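Local coordinates for putative type 11 methyltransferase (Sulfolobus solfataricus, PDB 3I9F), which probably transfers methyl groups from S-adenosylmethionine to an acceptor substrate, and binds zinc ions, at residues V22-G27 with D77-A82; T40-I45 with D60-L65; R107-D112 with K144-T149. All blocks are in the same frame, centred on the assembly; numbering follows the deposited sequence.

Contact 1. Residues V22-G27 with D77-A82; sequences VDYGCG and DFILFA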
loop_
_atom_site.group_PDB
_atom_site.type_symbol
_atom_site.label_atom_id
_atom_site.label_comp_id
_atom_site.label_asym_id
_atom_site.label_seq_id
_atom_site.Cartn_x
_atom_site.Cartn_y
_atom_site.Cartn_z
ATOM N N VAL B 22 4.218 -10.674 4.465
ATOM C CA VAL B 22 3.477 -9.692 5.222
ATOM C C VAL B 22 3.838 -9.862 6.651
ATOM O O VAL B 22 3.703 -10.948 7.136
ATOM C CB VAL B 22 1.958 -9.903 5.080
ATOM C CG1 VAL B 22 1.162 -9.052 6.120
ATOM C CG2 VAL B 22 1.502 -9.574 3.669
ATOM N N ASP B 23 4.313 -8.807 7.318
ATOM C CA ASP B 23 4.459 -8.792 8.793
ATOM C C ASP B 23 3.166 -8.174 9.380
ATOM O O ASP B 23 2.953 -6.945 9.354
ATOM C CB ASP B 23 5.716 -7.986 9.230
ATOM C CG ASP B 23 6.038 -8.089 10.745
ATOM O OD1 ASP B 23 5.471 -8.938 11.472
ATOM O OD2 ASP B 23 6.895 -7.309 11.248
ATOM N N TYR B 24 2.308 -9.041 9.890
ATOM C CA TYR B 24 0.944 -8.677 10.324
ATOM C C TYR B 24 0.955 -8.401 11.838
ATOM O O TYR B 24 1.059 -9.306 12.644
ATOM C CB TYR B 24 -0.012 -9.828 9.979
ATOM C CG TYR B 24 -1.440 -9.420 9.726
ATOM C CD1 TYR B 24 -2.081 -8.434 10.489
ATOM C CD2 TYR B 24 -2.172 -10.040 8.751
ATOM C CE1 TYR B 24 -3.385 -8.057 10.221
ATOM C CE2 TYR B 24 -3.482 -9.682 8.511
ATOM C CZ TYR B 24 -4.079 -8.699 9.254
ATOM O OH TYR B 24 -5.365 -8.368 8.964
ATOM N N GLY B 25 0.858 -7.140 12.212
ATOM C CA GLY B 25 1.013 -6.743 13.589
ATOM C C GLY B 25 2.493 -6.550 13.826
ATOM O O GLY B 25 3.111 -7.284 14.557
ATOM N N CYS B 26 3.063 -5.566 13.152
ATOM C CA CYS B 26 4.520 -5.421 13.093
ATOM C C CYS B 26 5.050 -4.659 14.279
ATOM O O CYS B 26 6.204 -4.828 14.622
ATOM C CB CYS B 26 4.996 -4.776 11.768
ATOM S SG CYS B 26 4.360 -3.115 11.383
ATOM N N GLY B 27 4.200 -3.826 14.882
ATOM C CA GLY B 27 4.496 -3.114 16.128
ATOM C C GLY B 27 5.888 -2.519 16.210
ATOM O O GLY B 27 6.292 -1.656 15.404
ATOM N N ASP B 77 3.073 -14.891 -0.126
ATOM C CA ASP B 77 3.763 -16.173 0.095
ATOM C C ASP B 77 3.859 -16.545 1.568
ATOM O O ASP B 77 3.484 -17.667 1.943
ATOM C CB ASP B 77 5.164 -16.151 -0.560
ATOM C CG ASP B 77 5.093 -15.916 -2.088
ATOM O OD1 ASP B 77 4.562 -16.841 -2.776
ATOM O OD2 ASP B 77 5.537 -14.807 -2.574
ATOM N N PHE B 78 4.324 -15.602 2.383
ATOM C CA PHE B 78 4.368 -15.743 3.816
ATOM C C PHE B 78 3.701 -14.570 4.608
ATOM O O PHE B 78 3.847 -13.389 4.278
ATOM C CB PHE B 78 5.835 -15.830 4.240
ATOM C CG PHE B 78 6.571 -17.015 3.658
ATOM C CD1 PHE B 78 6.546 -18.249 4.305
ATOM C CD2 PHE B 78 7.280 -16.889 2.457
ATOM C CE1 PHE B 78 7.222 -19.333 3.778
ATOM C CE2 PHE B 78 7.941 -17.964 1.915
ATOM C CZ PHE B 78 7.927 -19.188 2.570
ATOM N N ILE B 79 3.005 -14.925 5.678
ATOM C CA ILE B 79 2.409 -13.975 6.605
ATOM C C ILE B 79 2.926 -14.333 7.985
ATOM O O ILE B 79 2.712 -15.442 8.456
ATOM C CB ILE B 79 0.866 -14.109 6.615
ATOM C CG1 ILE B 79 0.285 -13.715 5.263
ATOM C CG2 ILE B 79 0.267 -13.247 7.700
ATOM C CD1 ILE B 79 -1.139 -14.077 5.095
ATOM N N LEU B 80 3.605 -13.401 8.629
ATOM C CA LEU B 80 4.086 -13.615 9.979
ATOM C C LEU B 80 3.160 -12.939 10.992
ATOM O O LEU B 80 2.770 -11.768 10.847
ATOM C CB LEU B 80 5.487 -13.048 10.129
ATOM C CG LEU B 80 6.101 -13.054 11.532
ATOM C CD1 LEU B 80 6.357 -14.464 12.041
ATOM C CD2 LEU B 80 7.385 -12.229 11.563
ATOM N N PHE B 81 2.849 -13.694 12.039
ATOM C CA PHE B 81 2.189 -13.184 13.241
ATOM C C PHE B 81 3.127 -13.420 14.383
ATOM O O PHE B 81 3.168 -14.494 14.931
ATOM C CB PHE B 81 0.896 -13.943 13.486
ATOM C CG PHE B 81 -0.242 -13.524 12.603
ATOM C CD1 PHE B 81 -0.978 -12.388 12.888
ATOM C CD2 PHE B 81 -0.610 -14.286 11.548
ATOM C CE1 PHE B 81 -2.023 -12.017 12.125
ATOM C CE2 PHE B 81 -1.668 -13.924 10.742
ATOM C CZ PHE B 81 -2.369 -12.785 11.021
ATOM N N ALA B 82 3.889 -12.397 14.737
ATOM C CA ALA B 82 4.880 -12.465 15.810
ATOM C C ALA B 82 4.403 -11.777 17.070
ATOM O O ALA B 82 4.509 -10.558 17.206
ATOM C CB ALA B 82 6.229 -11.822 15.339
HETATM O O HOH W 1 3.829 -10.003 13.041
#

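Contact 2. Residues T40-I45 with D60-L65; sequences TKLYCI and DSVITL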
loop_
_atom_site.group_PDB
_atom_site.type_symbol
_atom_site.label_atom_id
_atom_site.label_comp_id
_atom_site.label_asym_id
_atom_site.label_seq_id
_atom_site.Cartn_x
_atom_site.Cartn_y
_atom_site.Cartn_z
ATOM N N THR B 40 10.711 -10.204 -1.674
ATOM C CA THR B 40 10.530 -9.475 -2.934
ATOM C C THR B 40 9.654 -8.247 -2.680
ATOM O O THR B 40 9.918 -7.192 -3.227
ATOM C CB THR B 40 9.948 -10.361 -4.118
ATOM O OG1 THR B 40 8.638 -10.819 -3.831
ATOM C CG2 THR B 40 10.803 -11.597 -4.408
ATOM N N LYS B 41 8.600 -8.387 -1.877
ATOM C CA LYS B 41 7.897 -7.245 -1.271
ATOM C C LYS B 41 7.679 -7.492 0.202
ATOM O O LYS B 41 7.392 -8.599 0.598
ATOM C CB LYS B 41 6.514 -7.054 -1.856
ATOM C CG LYS B 41 6.443 -6.380 -3.196
ATOM C CD LYS B 41 4.969 -6.120 -3.583
ATOM C CE LYS B 41 4.865 -5.607 -5.015
ATOM N NZ LYS B 41 3.712 -6.272 -5.676
ATOM N N LEU B 42 7.754 -6.438 1.002
ATOM C CA LEU B 42 7.498 -6.534 2.426
ATOM C C LEU B 42 6.413 -5.545 2.805
ATOM O O LEU B 42 6.578 -4.321 2.618
ATOM C CB LEU B 42 8.758 -6.259 3.247
ATOM C CG LEU B 42 8.633 -6.364 4.765
ATOM C CD1 LEU B 42 7.886 -7.609 5.233
ATOM C CD2 LEU B 42 10.035 -6.355 5.359
ATOM N N TYR B 43 5.314 -6.089 3.331
ATOM C CA TYR B 43 4.243 -5.287 3.889
ATOM C C TYR B 43 4.323 -5.353 5.408
ATOM O O TYR B 43 4.468 -6.444 5.974
ATOM C CB TYR B 43 2.896 -5.846 3.486
ATOM C CG TYR B 43 2.539 -5.809 2.034
ATOM C CD1 TYR B 43 2.030 -4.662 1.463
ATOM C CD2 TYR B 43 2.643 -6.951 1.230
ATOM C CE1 TYR B 43 1.669 -4.618 0.127
ATOM C CE2 TYR B 43 2.258 -6.920 -0.094
ATOM C CZ TYR B 43 1.770 -5.745 -0.641
ATOM O OH TYR B 43 1.399 -5.674 -1.971
ATOM N N CYS B 44 4.212 -4.208 6.059
ATOM C CA CYS B 44 4.045 -4.117 7.497
ATOM C C CYS B 44 2.672 -3.552 7.843
ATOM O O CYS B 44 2.356 -2.418 7.484
ATOM C CB CYS B 44 5.081 -3.180 8.061
ATOM S SG CYS B 44 6.718 -3.879 7.994
ATOM N N ILE B 45 1.883 -4.341 8.556
ATOM C CA ILE B 45 0.559 -3.933 9.016
ATOM C C ILE B 45 0.516 -3.675 10.529
ATOM O O ILE B 45 0.923 -4.500 11.330
ATOM C CB ILE B 45 -0.501 -5.015 8.708
ATOM C CG1 ILE B 45 -0.368 -5.454 7.247
ATOM C CG2 ILE B 45 -1.887 -4.493 9.071
ATOM C CD1 ILE B 45 -1.513 -6.189 6.679
ATOM N N ASP B 60 12.704 2.152 4.036
ATOM C CA ASP B 60 11.898 2.880 3.056
ATOM C C ASP B 60 11.222 2.006 1.973
ATOM O O ASP B 60 10.192 2.376 1.397
ATOM C CB ASP B 60 12.766 3.960 2.427
ATOM C CG ASP B 60 12.043 4.735 1.357
ATOM O OD1 ASP B 60 11.145 5.552 1.695
ATOM O OD2 ASP B 60 12.366 4.503 0.166
ATOM N N SER B 61 11.791 0.847 1.690
ATOM C CA SER B 61 11.164 -0.095 0.775
ATOM C C SER B 61 9.862 -0.781 1.325
ATOM O O SER B 61 9.064 -1.366 0.563
ATOM C CB SER B 61 12.189 -1.168 0.429
ATOM O OG SER B 61 12.681 -1.781 1.609
ATOM N N VAL B 62 9.693 -0.745 2.647
ATOM C CA VAL B 62 8.567 -1.417 3.319
ATOM C C VAL B 62 7.243 -0.732 2.934
ATOM O O VAL B 62 7.158 0.496 2.830
ATOM C CB VAL B 62 8.756 -1.462 4.856
ATOM C CG1 VAL B 62 7.502 -1.937 5.516
ATOM C CG2 VAL B 62 9.859 -2.403 5.206
ATOM N N ILE B 63 6.232 -1.528 2.647
ATOM C CA ILE B 63 4.919 -0.937 2.421
ATOM C C ILE B 63 4.124 -1.018 3.743
ATOM O O ILE B 63 3.768 -2.077 4.173
ATOM C CB ILE B 63 4.191 -1.620 1.280
ATOM C CG1 ILE B 63 5.034 -1.562 -0.006
ATOM C CG2 ILE B 63 2.813 -0.957 1.085
ATOM C CD1 ILE B 63 4.429 -2.401 -1.233
ATOM N N THR B 64 3.912 0.116 4.384
ATOM C CA THR B 64 3.202 0.196 5.672
ATOM C C THR B 64 1.701 0.381 5.443
ATOM O O THR B 64 1.317 1.225 4.684
ATOM C CB THR B 64 3.691 1.370 6.556
ATOM O OG1 THR B 64 3.620 2.594 5.822
ATOM C CG2 THR B 64 5.116 1.167 7.030
ATOM N N LEU B 65 0.872 -0.426 6.104
ATOM C CA LEU B 65 -0.555 -0.363 5.958
ATOM C C LEU B 65 -1.214 -0.406 7.321
ATOM O O LEU B 65 -0.766 -1.139 8.202
ATOM C CB LEU B 65 -1.058 -1.533 5.129
ATOM C CG LEU B 65 -0.565 -1.669 3.693
ATOM C CD1 LEU B 65 -1.080 -2.991 3.103
ATOM C CD2 LEU B 65 -0.969 -0.467 2.778
HETATM O O HOH W 2 8.515 -3.923 -0.288
#

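Contact 3. Residues R107-D112 with K144-T149; sequences RVIIID and KRFNPT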
loop_
_atom_site.group_PDB
_atom_site.type_symbol
_atom_site.label_atom_id
_atom_site.label_comp_id
_atom_site.label_asym_id
_atom_site.label_seq_id
_atom_site.Cartn_x
_atom_site.Cartn_y
_atom_site.Cartn_z
ATOM N N ARG B 107 2.238 -19.790 3.191
ATOM C CA ARG B 107 2.468 -20.268 4.553
ATOM C C ARG B 107 2.194 -19.154 5.586
ATOM O O ARG B 107 2.533 -17.995 5.365
ATOM C CB ARG B 107 3.943 -20.726 4.696
ATOM C CG ARG B 107 4.252 -22.235 4.629
ATOM C CD ARG B 107 3.470 -22.956 3.605
ATOM N NE ARG B 107 3.916 -24.318 3.389
ATOM C CZ ARG B 107 3.377 -25.142 2.489
ATOM N NH1 ARG B 107 3.868 -26.368 2.345
ATOM N NH2 ARG B 107 2.357 -24.750 1.732
ATOM N N VAL B 108 1.594 -19.519 6.719
ATOM C CA VAL B 108 1.462 -18.615 7.845
ATOM C C VAL B 108 2.444 -19.014 8.940
ATOM O O VAL B 108 2.503 -20.164 9.319
ATOM C CB VAL B 108 0.021 -18.645 8.397
ATOM C CG1 VAL B 108 -0.090 -17.800 9.709
ATOM C CG2 VAL B 108 -0.974 -18.170 7.302
ATOM N N ILE B 109 3.210 -18.058 9.438
ATOM C CA ILE B 109 4.132 -18.305 10.531
ATOM C C ILE B 109 3.606 -17.669 11.800
ATOM O O ILE B 109 3.469 -16.466 11.845
ATOM C CB ILE B 109 5.531 -17.698 10.271
ATOM C CG1 ILE B 109 6.084 -18.152 8.910
ATOM C CG2 ILE B 109 6.471 -18.117 11.358
ATOM C CD1 ILE B 109 7.001 -17.132 8.225
ATOM N N ILE B 110 3.338 -18.479 12.831
ATOM C CA ILE B 110 2.983 -17.987 14.154
ATOM C C ILE B 110 4.143 -18.103 15.125
ATOM O O ILE B 110 4.702 -19.174 15.292
ATOM C CB ILE B 110 1.814 -18.804 14.789
ATOM C CG1 ILE B 110 0.576 -18.828 13.876
ATOM C CG2 ILE B 110 1.467 -18.279 16.197
ATOM C CD1 ILE B 110 0.258 -17.537 13.214
ATOM N N ILE B 111 4.492 -16.990 15.760
ATOM C CA ILE B 111 5.296 -16.984 16.967
ATOM C C ILE B 111 4.489 -16.310 18.058
ATOM O O ILE B 111 3.921 -15.253 17.840
ATOM C CB ILE B 111 6.607 -16.219 16.771
ATOM C CG1 ILE B 111 7.437 -16.899 15.661
ATOM C CG2 ILE B 111 7.402 -16.193 18.062
ATOM C CD1 ILE B 111 8.587 -16.038 15.131
ATOM N N ASP B 112 4.405 -16.936 19.225
ATOM C CA ASP B 112 3.750 -16.344 20.360
ATOM C C ASP B 112 4.260 -16.985 21.623
ATOM O O ASP B 112 4.885 -18.048 21.580
ATOM C CB ASP B 112 2.219 -16.522 20.290
ATOM C CG ASP B 112 1.455 -15.341 20.913
ATOM O OD1 ASP B 112 2.100 -14.483 21.565
ATOM O OD2 ASP B 112 0.210 -15.241 20.728
ATOM N N LYS B 144 5.223 -27.441 10.265
ATOM C CA LYS B 144 6.369 -27.561 11.156
ATOM C C LYS B 144 6.103 -26.907 12.518
ATOM O O LYS B 144 5.240 -26.035 12.646
ATOM C CB LYS B 144 7.585 -26.886 10.547
ATOM C CG LYS B 144 8.117 -27.520 9.283
ATOM C CD LYS B 144 8.981 -26.503 8.443
ATOM C CE LYS B 144 9.719 -27.172 7.256
ATOM N NZ LYS B 144 8.912 -28.274 6.589
ATOM N N ARG B 145 6.882 -27.317 13.521
ATOM C CA ARG B 145 6.939 -26.628 14.821
ATOM C C ARG B 145 8.354 -26.264 15.182
ATOM O O ARG B 145 9.277 -26.940 14.786
ATOM C CB ARG B 145 6.428 -27.508 15.923
ATOM C CG ARG B 145 5.057 -27.970 15.727
ATOM C CD ARG B 145 4.535 -28.502 17.020
ATOM N NE ARG B 145 3.136 -28.864 16.893
ATOM C CZ ARG B 145 2.690 -29.928 16.242
ATOM N NH1 ARG B 145 3.536 -30.767 15.646
ATOM N NH2 ARG B 145 1.380 -30.158 16.182
ATOM N N PHE B 146 8.528 -25.210 15.959
ATOM C CA PHE B 146 9.855 -24.769 16.381
ATOM C C PHE B 146 9.767 -23.925 17.660
ATOM O O PHE B 146 8.702 -23.434 18.007
ATOM C CB PHE B 146 10.583 -24.040 15.247
ATOM C CG PHE B 146 9.980 -22.724 14.867
ATOM C CD1 PHE B 146 10.607 -21.519 15.232
ATOM C CD2 PHE B 146 8.795 -22.668 14.141
ATOM C CE1 PHE B 146 10.052 -20.284 14.879
ATOM C CE2 PHE B 146 8.238 -21.430 13.778
ATOM C CZ PHE B 146 8.860 -20.243 14.153
ATOM N N ASN B 147 10.887 -23.814 18.373
ATOM C CA ASN B 147 10.952 -23.126 19.650
ATOM C C ASN B 147 11.917 -21.961 19.558
ATOM O O ASN B 147 13.084 -22.092 19.913
ATOM C CB ASN B 147 11.382 -24.083 20.772
ATOM C CG ASN B 147 10.359 -25.213 21.019
ATOM O OD1 ASN B 147 9.124 -24.983 21.088
ATOM N ND2 ASN B 147 10.878 -26.442 21.179
ATOM N N PRO B 148 11.420 -20.799 19.114
ATOM C CA PRO B 148 12.225 -19.574 18.965
ATOM C C PRO B 148 13.008 -19.230 20.204
ATOM O O PRO B 148 14.154 -18.787 20.107
ATOM C CB PRO B 148 11.167 -18.471 18.751
ATOM C CG PRO B 148 9.955 -19.150 18.357
ATOM C CD PRO B 148 9.984 -20.535 18.924
ATOM N N THR B 149 12.350 -19.367 21.359
ATOM C CA THR B 149 12.959 -19.131 22.649
ATOM C C THR B 149 12.360 -20.136 23.626
ATOM O O THR B 149 11.525 -20.933 23.244
ATOM C CB THR B 149 12.730 -17.690 23.153
ATOM O OG1 THR B 149 11.590 -17.658 24.023
ATOM C CG2 THR B 149 12.560 -16.729 22.025
#

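Contact 1. Residues V22-G27 with D77-A82
The contact belongs to the middle of the Rossmann-like sheet of class I methyltransferases. Strand 19-24 runs parallel to strand 76-82, at an angle of 26° here, and passes into the glycine-rich turn of motif I. In this family that turn normally lies along S-adenosylmethionine, and Gly25 and Gly27 are consistent with such a role. At the backbone angles of Gly25 a side chain would crowd Tyr24 O.

Val22 brackets Ile79 with two bonds, as in a regular parallel ladder. Val22 N donates to Phe78 O at 2.7 Å, and Leu80 N donates to Val22 O at 2.9 Å. Tyr24 N then reaches Leu80 O at 2.9 Å. All three donors approach nearly along the C=O axis.

Tyr24 and Phe81 form the closest side-chain packing. Tyr24 CG is anti to its backbone N (chi1 -152°), and Phe81 CG is anti to its carbonyl carbon. The two rings then point the same way, side by side. Their planes differ by 20°, but they are slid apart, with centroids 4.9 Å from each other and little overlap. Tyr24 CB makes a CH-pi contact over one face of the Phe81 ring, 4.0 Å from its centroid. Ile79 CG2 sits at the edge of the Tyr24 ring.

On the opposite sheet face Asp23 and Leu80 lie alongside each other. A water joins the strand ends: it accepts from Ala82 N at 2.9 Å and can donate to Asp23 OD1 (2.5 Å) and Tyr24 O, though more acceptors are near than it has protons.

From helix 91-101, Val94 touches both Tyr24 and Phe81, and Val98 touches Phe81 and Ile79. Strand 39-45 flanks strand 19-24 on its other side, and strand 106-113 flanks strand 76-82.

Contact 2. Residues T40-I45 with D60-L65
Tyr43 lies alongside Ile63, both side chains pointing the same way. Tyr43 CG is anti to its carbonyl carbon (chi1 -65°), and Ile63 CG1 has the same setting (chi1 -57°). This brings one ring carbon, Tyr43 CD1, to 3.7 Å from Ile63 CB. The next ring atom, Tyr43 CE1, is 3.8 Å from Ile63 CD1. Leu65 CD1 joins from further along the strand, 3.9 Å from Tyr43 CD1. An alanine in place of Tyr43 would probably loosen the packing of Ile63 and Leu65, because the ring that touches both would be gone.

Strands 39-45 and 63-65 are the two parallel strands of a beta-alpha-beta unit whose helix is 49-58. Ile63 N donates to Leu42 O at 2.8 Å, almost straight. Cys44 N donates to Ile63 O at 2.9 Å, from above the carbonyl plane. Leu65 N donates to Cys44 O at 2.8 Å, within the plane. A water carries the pairing on, accepting from Leu42 N and donating to Ser61 O.

Val62 spreads its branches on the face away from Tyr43. Its CG1 is anti to the backbone N (chi1 170°) and presses tightly on sulfur: Val62 CG1 is 3.2 Å from Cys44 SG. Cys44 SG, anti to its carbonyl carbon, is set to meet it. Val62 CG2 packs beside Leu42 CD2, with Leu42 CG anti to its backbone N. Val55 of helix 49-58 touches Cys44, Val62 and Thr64 on this face. Strand 63-65 is outermost in the sheet of this chain, and Ile63 packs on Ile63 of the second subunit.

Contact 3. Residues R107-D112 with K144-T149
The Phe146 ring meets strand 106-113 with its far tip. Ile109 CG2 lies at the edge of this ring, near its plane, 4.2 Å from Phe146 CZ. Ile111 CG1 approaches the same tip obliquely, 3.9 Å from Phe146 CZ. The carbonyl O of Ile110 lies a little further off, also oblique. The ring thus pokes toward the strand at Ile109-Ile111 and does not lie flat on it. The phenyl group of Phe146 is tucked between N and C of its own backbone (chi1 68°), and from there the ring extends across to the isoleucines.

Ile111 serves two partners with two branches. Its CG1 is anti to the carbonyl carbon (chi1 -61°) and goes to Phe146, whose side chain runs roughly perpendicular to that of Ile111. Its CG2 is anti to the backbone N and goes to the proline ring, with Ile111 CG2 3.9 Å from Pro148 CG. Ile111 and Pro148 pass alongside, running opposite ways. Pro148 points toward the strand and brings the chain in again after Asn147, so that Ile111 CA and Pro148 CA are 7.7 Å apart.

The side chains meet only through apolar atoms. No hydrogen bond joins the two segments, and their strand axes stay 9.2 Å apart at closest. They point in similar directions, 26° apart, because they are second neighbours in the sheet.

Strand 152-159 runs between them, antiparallel to both, as in the reversed end of the class I methyltransferase sheet. Helix 10-14 covers the packing, with Ile13 touching both Ile109 and Phe146. Strand 76-82 borders strand 106-113 on the other side, while strand 140-146 is the outermost strand of the sheet within this chain.

All three contacts lie in one seven-stranded mixed sheet, with the strand order 3-2-1-4-5-7-6 of class I methyltransferases. Contact 1 holds the middle, with contact 2 about 10 Å from it and contact 3 about 12 Å, centre to centre. Contacts 2 and 3 are about 21 Å apart, on opposite sides of the chain's centre, and do not touch. Along the chain, contact 2 is nested inside the loop closed by contact 1, and contact 3 opens later. Backbone pairing of Asp23 with Tyr43 ties contacts 1 and 2. Ile79 with Ile109 ties contacts 1 and 3. The turn after strand 19-24, at the middle of the sheet, is where S-adenosylmethionine would probably bind, as in relatives.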